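Local coordinates for NAD-dependent epimerase/dehydratase (Veillonella parvula, PDB 4IPT), which probably binds NAD(P) through a Rossmann fold and acts as an epimerase, dehydratase or reductase of the short-chain dehydrogenase/reductase family, at residues V117-W122 with D216-H221. Numbering follows the deposited sequence. Where two conformers were deposited one is given.
Sequences VALEKW and DKPSFH
Lys217 CB and Pro218 CD lie over one face of the Trp122 indole, each above its own ring. Lys217 CB stands 3.7 Å from the centroid of the five-membered ring and only 3° off its normal, a nearly vertical CH-pi contact, while Pro218 CD approaches the six-membered ring at 27° from the normal, with Trp122 CZ3 3.5 Å away. With Trp122 CG anti to the backbone N (chi1 -170°), the indole extends from a CB already directed at the loop. One turn earlier on the helix, Ala118 CB lies 3.5 Å from Asp216 CG, its methyl packed on the carboxylate. No direct hydrogen bond joins the segments; the polar link is a water that accepts from Leu119 N (3.1 Å) and donates to Asp216 OD1 (3.0 Å), thereby occupying an amide of the helix's first turn. Beside it, Leu119 CA makes a CA-H...O contact of 3.4 Å with Asp216 O. Without the indole, as with an alanine at Trp122, Lys217 CB and the Pro218 ring would probably lose their aromatic platform, leaving the C-terminal tail less firmly held against the helix. Trp156, from strand 148-158, meets Trp122 edge-to-face, and Leu119 also touches Ala178. This surface contact thus packs the tail following strand 204-209 against helix 117-125, which itself follows strand 102-108 of the mixed, largely parallel Rossmann-type sheet.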
# COMPACT_ATOMS: atom_id res chain seq x y z
N VAL A 117 -5.36 -16.85 -17.36
CA VAL A 117 -4.16 -17.35 -18.03
C VAL A 117 -3.28 -16.32 -18.75
O VAL A 117 -2.09 -16.20 -18.46
CB VAL A 117 -4.54 -18.46 -19.04
CG1 VAL A 117 -3.30 -18.99 -19.76
CG2 VAL A 117 -5.25 -19.57 -18.31
N ALA A 118 -3.86 -15.59 -19.69
CA ALA A 118 -3.09 -14.68 -20.54
C ALA A 118 -2.51 -13.50 -19.77
O ALA A 118 -1.36 -13.11 -19.98
CB ALA A 118 -3.94 -14.19 -21.69
N LEU A 119 -3.32 -12.93 -18.88
CA LEU A 119 -2.88 -11.81 -18.06
C LEU A 119 -1.79 -12.24 -17.08
O LEU A 119 -0.86 -11.49 -16.78
CB LEU A 119 -4.07 -11.21 -17.32
CG LEU A 119 -3.80 -10.04 -16.38
CD1 LEU A 119 -3.00 -8.95 -17.08
CD2 LEU A 119 -5.12 -9.50 -15.86
N GLU A 120 -1.90 -13.48 -16.61
CA GLU A 120 -0.90 -14.02 -15.70
C GLU A 120 0.45 -14.20 -16.38
O GLU A 120 1.48 -13.79 -15.85
CB GLU A 120 -1.38 -15.35 -15.13
CG GLU A 120 -0.41 -15.98 -14.15
CD GLU A 120 -0.94 -17.28 -13.60
OE1 GLU A 120 -1.54 -17.26 -12.50
OE2 GLU A 120 -0.77 -18.32 -14.26
N LYS A 121 0.45 -14.83 -17.56
CA LYS A 121 1.70 -15.05 -18.29
C LYS A 121 2.39 -13.73 -18.67
O LYS A 121 3.59 -13.58 -18.46
CB LYS A 121 1.48 -15.93 -19.53
CG LYS A 121 1.68 -17.40 -19.24
CD LYS A 121 1.25 -18.26 -20.41
CE LYS A 121 0.89 -19.66 -19.94
NZ LYS A 121 0.04 -20.36 -20.95
N TRP A 122 1.62 -12.78 -19.19
CA TRP A 122 2.18 -11.48 -19.53
C TRP A 122 2.78 -10.81 -18.30
O TRP A 122 3.89 -10.28 -18.36
CB TRP A 122 1.12 -10.56 -20.15
CG TRP A 122 1.71 -9.30 -20.72
CD1 TRP A 122 2.08 -9.09 -22.02
CD2 TRP A 122 2.00 -8.08 -20.02
NE1 TRP A 122 2.59 -7.83 -22.16
CE2 TRP A 122 2.55 -7.19 -20.95
CE3 TRP A 122 1.85 -7.67 -18.69
CZ2 TRP A 122 2.95 -5.89 -20.60
CZ3 TRP A 122 2.25 -6.39 -18.34
CH2 TRP A 122 2.79 -5.51 -19.29
N ASP A 216 -5.82 -8.94 -21.80
CA ASP A 216 -4.71 -9.87 -21.64
C ASP A 216 -3.43 -9.18 -21.17
O ASP A 216 -2.45 -9.83 -20.81
CB ASP A 216 -4.46 -10.64 -22.94
CG ASP A 216 -5.62 -11.54 -23.32
OD1 ASP A 216 -6.48 -11.82 -22.46
OD2 ASP A 216 -5.68 -11.96 -24.49
N LYS A 217 -3.45 -7.84 -21.17
CA LYS A 217 -2.32 -7.03 -20.71
C LYS A 217 -2.83 -5.62 -20.43
O LYS A 217 -3.84 -5.21 -20.98
CB LYS A 217 -1.23 -6.99 -21.78
CG LYS A 217 -1.77 -6.77 -23.19
CD LYS A 217 -1.11 -7.72 -24.20
CE LYS A 217 -2.05 -8.03 -25.38
NZ LYS A 217 -1.42 -8.91 -26.42
N PRO A 218 -2.13 -4.87 -19.54
CA PRO A 218 -2.56 -3.49 -19.29
C PRO A 218 -2.51 -2.67 -20.57
O PRO A 218 -1.68 -2.95 -21.43
CB PRO A 218 -1.52 -2.97 -18.28
CG PRO A 218 -0.36 -3.94 -18.37
CD PRO A 218 -1.01 -5.26 -18.68
N SER A 219 -3.39 -1.68 -20.70
CA SER A 219 -3.45 -0.87 -21.90
C SER A 219 -2.29 0.11 -21.98
O SER A 219 -1.58 0.32 -20.99
CB SER A 219 -4.76 -0.08 -21.95
OG SER A 219 -5.86 -0.90 -21.60
N PHE A 220 -2.08 0.69 -23.15
CA PHE A 220 -1.13 1.79 -23.30
C PHE A 220 -1.75 3.06 -22.73
O PHE A 220 -1.06 4.06 -22.50
CB PHE A 220 -0.80 2.00 -24.78
CG PHE A 220 0.10 0.95 -25.38
CD1 PHE A 220 1.47 1.11 -25.36
CD2 PHE A 220 -0.43 -0.17 -26.00
CE1 PHE A 220 2.31 0.17 -25.92
CE2 PHE A 220 0.40 -1.12 -26.57
CZ PHE A 220 1.77 -0.95 -26.53
N HIS A 221 -3.07 3.01 -22.52
CA HIS A 221 -3.89 4.13 -22.04
C HIS A 221 -3.49 5.51 -22.55
O HIS A 221 -2.69 6.21 -21.94
CB HIS A 221 -4.06 4.14 -20.50
CG HIS A 221 -3.14 3.20 -19.77
ND1 HIS A 221 -3.59 2.06 -19.15
CD2 HIS A 221 -1.81 3.25 -19.54
CE1 HIS A 221 -2.57 1.44 -18.58
NE2 HIS A 221 -1.48 2.14 -18.81
O HOH W 1 -6.34 -12.80 -19.62